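Long-range contact in EmrA (Aquifex aeolicus, PDB 4TKO), which is the periplasmic adaptor of a major facilitator superfamily multidrug efflux pump and probably takes part in exporting xenobiotics across the cell envelope: residues A[70-84]-A[189-203]. Numbering follows the deposited sequence.
Sequences LLEKKKALEIKIQKL and IEELKKELSSLEEEI
L199 drives its branched end against the backbone of the opposite helix as much as against side chains: CD2 lies 3.4 Å from the amide N of K74, while CD1 rests on the end of the K73 chain, 3.6 Å from CE. The K73 chain, bent at chi3 (-45°), crosses the leucine at about a right angle. Leucines and isoleucines make up most of the remaining seam. L70 sets CB against CG1 of I203 at 4.1 Å and brings CD2 to CB of E202. One heptad further along, the side chains of L77 and L196 pass alongside one another, oppositely directed, and meet through their CD1 methyls; CD1 of L196 also reaches CG of E78. The methylenes of K80 cross over L192, with CD 3.7 Å from CD1, and at the far end CD1 of I189 touches both CB and CD1 of L84, each at 3.5 Å. The one salt bridge across the seam, K74 NZ to E200 OE1, is long at 3.9 Å. With the segment axes of 76-83 and 189-193 antiparallel at 164°, the apolar seam fits the predicted coiled-coil hairpin of a membrane fusion protein. The outgoing arm runs through helices 71-74 and 76-83, and the returning arm passes from helix 159-193 through irregular backbone into helix 202-218, which leads back to strand 221-223.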
loop_
_atom_site.group_PDB
_atom_site.type_symbol
_atom_site.label_atom_id
_atom_site.label_comp_id
_atom_site.label_asym_id
_atom_site.label_seq_id
_atom_site.Cartn_x
_atom_site.Cartn_y
_atom_site.Cartn_z
ATOM N N LEU A 70 -0.091 -4.695 16.524
ATOM C CA LEU A 70 -1.096 -3.718 16.132
ATOM C C LEU A 70 -2.265 -4.430 15.462
ATOM O O LEU A 70 -3.239 -3.802 15.058
ATOM C CB LEU A 70 -0.495 -2.660 15.200
ATOM C CG LEU A 70 -0.282 -1.274 15.825
ATOM C CD1 LEU A 70 0.581 -1.358 17.077
ATOM C CD2 LEU A 70 0.308 -0.291 14.818
ATOM N N LEU A 71 -2.156 -5.746 15.333
ATOM C CA LEU A 71 -3.286 -6.556 14.904
ATOM C C LEU A 71 -3.904 -7.202 16.143
ATOM O O LEU A 71 -5.006 -7.754 16.098
ATOM C CB LEU A 71 -2.856 -7.607 13.876
ATOM C CG LEU A 71 -2.628 -7.085 12.454
ATOM C CD1 LEU A 71 -2.516 -8.233 11.460
ATOM C CD2 LEU A 71 -3.737 -6.135 12.036
ATOM N N GLU A 72 -3.171 -7.113 17.250
ATOM C CA GLU A 72 -3.645 -7.576 18.546
ATOM C C GLU A 72 -4.237 -6.406 19.313
ATOM O O GLU A 72 -4.452 -6.471 20.523
ATOM C CB GLU A 72 -2.514 -8.232 19.340
ATOM C CG GLU A 72 -2.231 -9.660 18.902
ATOM C CD GLU A 72 -3.509 -10.462 18.694
ATOM O OE1 GLU A 72 -4.064 -10.974 19.690
ATOM O OE2 GLU A 72 -3.964 -10.574 17.533
ATOM N N LYS A 73 -4.477 -5.323 18.589
ATOM C CA LYS A 73 -5.207 -4.193 19.129
ATOM C C LYS A 73 -6.393 -3.943 18.227
ATOM O O LYS A 73 -7.494 -3.648 18.695
ATOM C CB LYS A 73 -4.331 -2.944 19.224
ATOM C CG LYS A 73 -3.341 -2.968 20.367
ATOM C CD LYS A 73 -3.016 -1.554 20.828
ATOM C CE LYS A 73 -2.765 -0.628 19.645
ATOM N NZ LYS A 73 -2.270 0.722 20.063
ATOM N N LYS A 74 -6.156 -4.068 16.926
ATOM C CA LYS A 74 -7.213 -3.888 15.949
ATOM C C LYS A 74 -8.376 -4.826 16.261
ATOM O O LYS A 74 -9.520 -4.385 16.359
ATOM C CB LYS A 74 -6.694 -4.122 14.529
ATOM C CG LYS A 74 -7.797 -4.164 13.492
ATOM C CD LYS A 74 -7.270 -4.486 12.123
ATOM C CE LYS A 74 -8.395 -4.792 11.158
ATOM N NZ LYS A 74 -7.980 -4.629 9.738
ATOM N N LYS A 75 -8.087 -6.110 16.447
ATOM C CA LYS A 75 -9.146 -7.070 16.752
ATOM C C LYS A 75 -9.560 -7.011 18.225
ATOM O O LYS A 75 -10.659 -7.442 18.584
ATOM C CB LYS A 75 -8.709 -8.489 16.375
ATOM C CG LYS A 75 -8.373 -8.638 14.897
ATOM C CD LYS A 75 -9.395 -7.914 14.026
ATOM C CE LYS A 75 -8.956 -7.860 12.566
ATOM N NZ LYS A 75 -8.944 -9.207 11.923
ATOM N N ALA A 76 -8.684 -6.469 19.069
ATOM C CA ALA A 76 -8.988 -6.306 20.489
ATOM C C ALA A 76 -10.181 -5.379 20.674
ATOM O O ALA A 76 -11.083 -5.662 21.467
ATOM C CB ALA A 76 -7.784 -5.770 21.244
ATOM N N LEU A 77 -10.183 -4.271 19.940
ATOM C CA LEU A 77 -11.301 -3.342 20.007
ATOM C C LEU A 77 -12.085 -3.296 18.695
ATOM O O LEU A 77 -12.641 -2.265 18.327
ATOM C CB LEU A 77 -10.821 -1.943 20.406
ATOM C CG LEU A 77 -9.701 -1.227 19.653
ATOM C CD1 LEU A 77 -10.146 -0.779 18.269
ATOM C CD2 LEU A 77 -9.238 -0.039 20.481
ATOM N N GLU A 78 -12.120 -4.423 17.993
ATOM C CA GLU A 78 -13.140 -4.650 16.978
ATOM C C GLU A 78 -14.182 -5.543 17.617
ATOM O O GLU A 78 -15.318 -5.657 17.153
ATOM C CB GLU A 78 -12.569 -5.297 15.724
ATOM C CG GLU A 78 -11.987 -4.313 14.738
ATOM C CD GLU A 78 -11.681 -4.957 13.402
ATOM O OE1 GLU A 78 -11.874 -6.190 13.274
ATOM O OE2 GLU A 78 -11.251 -4.228 12.483
ATOM N N ILE A 79 -13.753 -6.189 18.692
ATOM C CA ILE A 79 -14.646 -6.932 19.552
ATOM C C ILE A 79 -15.333 -5.938 20.478
ATOM O O ILE A 79 -16.558 -5.917 20.578
ATOM C CB ILE A 79 -13.888 -7.999 20.363
ATOM C CG1 ILE A 79 -13.147 -8.948 19.416
ATOM C CG2 ILE A 79 -14.845 -8.768 21.257
ATOM C CD1 ILE A 79 -12.379 -10.038 20.117
ATOM N N LYS A 80 -14.533 -5.096 21.127
ATOM C CA LYS A 80 -15.055 -4.076 22.033
ATOM C C LYS A 80 -16.085 -3.146 21.375
ATOM O O LYS A 80 -17.049 -2.744 22.026
ATOM C CB LYS A 80 -13.909 -3.243 22.619
ATOM C CG LYS A 80 -14.326 -1.839 23.060
ATOM C CD LYS A 80 -13.280 -1.172 23.947
ATOM C CE LYS A 80 -13.100 -1.931 25.263
ATOM N NZ LYS A 80 -12.184 -1.240 26.221
ATOM N N ILE A 81 -15.901 -2.806 20.101
ATOM C CA ILE A 81 -16.846 -1.896 19.451
ATOM C C ILE A 81 -18.021 -2.627 18.809
ATOM O O ILE A 81 -18.987 -1.993 18.391
ATOM C CB ILE A 81 -16.173 -1.011 18.366
ATOM C CG1 ILE A 81 -15.849 -1.826 17.107
ATOM C CG2 ILE A 81 -14.962 -0.264 18.935
ATOM C CD1 ILE A 81 -16.960 -1.835 16.058
ATOM N N GLN A 82 -17.950 -3.949 18.717
ATOM C CA GLN A 82 -19.090 -4.699 18.203
ATOM C C GLN A 82 -19.853 -5.344 19.362
ATOM O O GLN A 82 -20.884 -5.992 19.161
ATOM C CB GLN A 82 -18.647 -5.756 17.190
ATOM C CG GLN A 82 -18.035 -6.997 17.814
ATOM C CD GLN A 82 -18.287 -8.244 16.987
ATOM O OE1 GLN A 82 -18.575 -8.163 15.791
ATOM N NE2 GLN A 82 -18.191 -9.406 17.625
ATOM N N LYS A 83 -19.335 -5.155 20.575
ATOM C CA LYS A 83 -20.008 -5.617 21.788
ATOM C C LYS A 83 -20.768 -4.469 22.441
ATOM O O LYS A 83 -21.681 -4.687 23.238
ATOM C CB LYS A 83 -19.012 -6.218 22.787
ATOM C CG LYS A 83 -18.427 -7.572 22.385
ATOM C CD LYS A 83 -19.068 -8.139 21.118
ATOM C CE LYS A 83 -20.481 -8.658 21.357
ATOM N NZ LYS A 83 -21.095 -9.122 20.079
ATOM N N LEU A 84 -20.379 -3.245 22.111
ATOM C CA LEU A 84 -21.144 -2.079 22.520
ATOM C C LEU A 84 -22.167 -1.743 21.437
ATOM O O LEU A 84 -23.118 -0.997 21.675
ATOM C CB LEU A 84 -20.224 -0.888 22.795
ATOM C CG LEU A 84 -19.207 -1.086 23.923
ATOM C CD1 LEU A 84 -18.758 0.259 24.498
ATOM C CD2 LEU A 84 -19.767 -1.997 25.012
ATOM N N ILE A 189 -19.315 5.648 20.942
ATOM C CA ILE A 189 -18.862 4.532 20.119
ATOM C C ILE A 189 -18.149 5.049 18.875
ATOM O O ILE A 189 -17.142 4.488 18.446
ATOM C CB ILE A 189 -20.027 3.627 19.680
ATOM C CG1 ILE A 189 -20.746 3.047 20.899
ATOM C CG2 ILE A 189 -19.526 2.522 18.778
ATOM C CD1 ILE A 189 -19.816 2.433 21.918
ATOM N N GLU A 190 -18.682 6.122 18.299
ATOM C CA GLU A 190 -18.072 6.752 17.134
ATOM C C GLU A 190 -16.793 7.480 17.538
ATOM O O GLU A 190 -15.907 7.710 16.713
ATOM C CB GLU A 190 -19.051 7.723 16.469
ATOM C CG GLU A 190 -18.892 7.830 14.958
ATOM C CD GLU A 190 -19.295 6.551 14.237
ATOM O OE1 GLU A 190 -19.734 5.597 14.916
ATOM O OE2 GLU A 190 -19.172 6.502 12.992
ATOM N N GLU A 191 -16.711 7.851 18.812
ATOM C CA GLU A 191 -15.484 8.409 19.364
ATOM C C GLU A 191 -14.447 7.295 19.506
ATOM O O GLU A 191 -13.268 7.497 19.229
ATOM C CB GLU A 191 -15.742 9.090 20.712
ATOM C CG GLU A 191 -16.391 10.475 20.596
ATOM C CD GLU A 191 -16.735 11.085 21.947
ATOM O OE1 GLU A 191 -15.868 11.776 22.529
ATOM O OE2 GLU A 191 -17.877 10.877 22.421
ATOM N N LEU A 192 -14.892 6.114 19.928
ATOM C CA LEU A 192 -14.013 4.948 19.982
ATOM C C LEU A 192 -13.626 4.487 18.581
ATOM O O LEU A 192 -12.600 3.839 18.396
ATOM C CB LEU A 192 -14.677 3.791 20.736
ATOM C CG LEU A 192 -14.044 3.409 22.076
ATOM C CD1 LEU A 192 -14.498 2.020 22.513
ATOM C CD2 LEU A 192 -12.524 3.493 22.004
ATOM N N LYS A 193 -14.454 4.821 17.597
ATOM C CA LYS A 193 -14.234 4.387 16.220
ATOM C C LYS A 193 -13.274 5.284 15.440
ATOM O O LYS A 193 -12.730 4.871 14.415
ATOM C CB LYS A 193 -15.561 4.326 15.473
ATOM C CG LYS A 193 -16.170 2.950 15.360
ATOM C CD LYS A 193 -17.352 3.018 14.409
ATOM C CE LYS A 193 -18.020 1.674 14.216
ATOM N NZ LYS A 193 -19.092 1.795 13.195
ATOM N N LYS A 194 -13.086 6.516 15.907
ATOM C CA LYS A 194 -12.128 7.425 15.281
ATOM C C LYS A 194 -10.719 6.975 15.652
ATOM O O LYS A 194 -9.726 7.576 15.237
ATOM C CB LYS A 194 -12.373 8.885 15.707
ATOM C CG LYS A 194 -11.981 9.222 17.151
ATOM C CD LYS A 194 -12.502 10.601 17.581
ATOM C CE LYS A 194 -13.202 10.527 18.943
ATOM N NZ LYS A 194 -13.789 11.817 19.410
ATOM N N GLU A 195 -10.654 5.905 16.440
ATOM C CA GLU A 195 -9.398 5.310 16.873
ATOM C C GLU A 195 -9.079 4.048 16.077
ATOM O O GLU A 195 -7.912 3.703 15.898
ATOM C CB GLU A 195 -9.445 4.980 18.366
ATOM C CG GLU A 195 -8.173 4.333 18.904
ATOM C CD GLU A 195 -8.308 3.873 20.346
ATOM O OE1 GLU A 195 -9.301 3.180 20.661
ATOM O OE2 GLU A 195 -7.423 4.209 21.163
ATOM N N LEU A 196 -10.113 3.360 15.603
ATOM C CA LEU A 196 -9.914 2.156 14.806
ATOM C C LEU A 196 -9.303 2.486 13.444
ATOM O O LEU A 196 -8.483 1.729 12.927
ATOM C CB LEU A 196 -11.230 1.403 14.608
ATOM C CG LEU A 196 -11.078 0.001 14.007
ATOM C CD1 LEU A 196 -10.911 -1.045 15.107
ATOM C CD2 LEU A 196 -12.234 -0.355 13.079
ATOM N N SER A 197 -9.706 3.611 12.862
ATOM C CA SER A 197 -9.203 3.996 11.547
ATOM C C SER A 197 -7.837 4.671 11.649
ATOM O O SER A 197 -7.139 4.820 10.650
ATOM C CB SER A 197 -10.197 4.918 10.837
ATOM O OG SER A 197 -10.397 6.109 11.574
ATOM N N SER A 198 -7.465 5.079 12.858
ATOM C CA SER A 198 -6.133 5.623 13.108
ATOM C C SER A 198 -5.166 4.511 13.498
ATOM O O SER A 198 -3.985 4.752 13.736
ATOM C CB SER A 198 -6.174 6.689 14.204
ATOM O OG SER A 198 -6.808 7.860 13.729
ATOM N N LEU A 199 -5.683 3.289 13.563
ATOM C CA LEU A 199 -4.871 2.136 13.913
ATOM C C LEU A 199 -4.518 1.363 12.658
ATOM O O LEU A 199 -3.390 0.905 12.490
ATOM C CB LEU A 199 -5.608 1.236 14.898
ATOM C CG LEU A 199 -4.727 0.298 15.717
ATOM C CD1 LEU A 199 -3.931 1.097 16.742
ATOM C CD2 LEU A 199 -5.569 -0.791 16.382
ATOM N N GLU A 200 -5.497 1.218 11.774
ATOM C CA GLU A 200 -5.260 0.604 10.480
ATOM C C GLU A 200 -4.691 1.645 9.522
ATOM O O GLU A 200 -4.588 1.407 8.321
ATOM C CB GLU A 200 -6.550 -0.003 9.931
ATOM C CG GLU A 200 -7.739 0.944 10.003
ATOM C CD GLU A 200 -9.077 0.231 9.899
ATOM O OE1 GLU A 200 -9.122 -0.897 9.357
ATOM O OE2 GLU A 200 -10.085 0.804 10.371
ATOM N N GLU A 201 -4.349 2.812 10.067
ATOM C CA GLU A 201 -3.567 3.808 9.339
ATOM C C GLU A 201 -2.112 3.700 9.770
ATOM O O GLU A 201 -1.205 4.059 9.024
ATOM C CB GLU A 201 -4.089 5.230 9.576
ATOM C CG GLU A 201 -4.816 5.843 8.372
ATOM C CD GLU A 201 -3.898 6.105 7.177
ATOM O OE1 GLU A 201 -2.677 6.285 7.384
ATOM O OE2 GLU A 201 -4.401 6.134 6.028
ATOM N N GLU A 202 -1.902 3.206 10.985
ATOM C CA GLU A 202 -0.562 2.892 11.458
ATOM C C GLU A 202 -0.127 1.546 10.885
ATOM O O GLU A 202 1.067 1.259 10.785
ATOM C CB GLU A 202 -0.508 2.881 12.988
ATOM C CG GLU A 202 -0.727 4.257 13.614
ATOM C CD GLU A 202 -0.258 4.346 15.061
ATOM O OE1 GLU A 202 0.455 3.426 15.524
ATOM O OE2 GLU A 202 -0.604 5.345 15.731
ATOM N N ILE A 203 -1.108 0.738 10.496
ATOM C CA ILE A 203 -0.853 -0.539 9.839
ATOM C C ILE A 203 -0.580 -0.337 8.357
ATOM O O ILE A 203 0.242 -1.028 7.763
ATOM C CB ILE A 203 -2.036 -1.507 9.999
ATOM C CG1 ILE A 203 -2.013 -2.138 11.388
ATOM C CG2 ILE A 203 -1.988 -2.586 8.935
ATOM C CD1 ILE A 203 -3.078 -3.181 11.588
#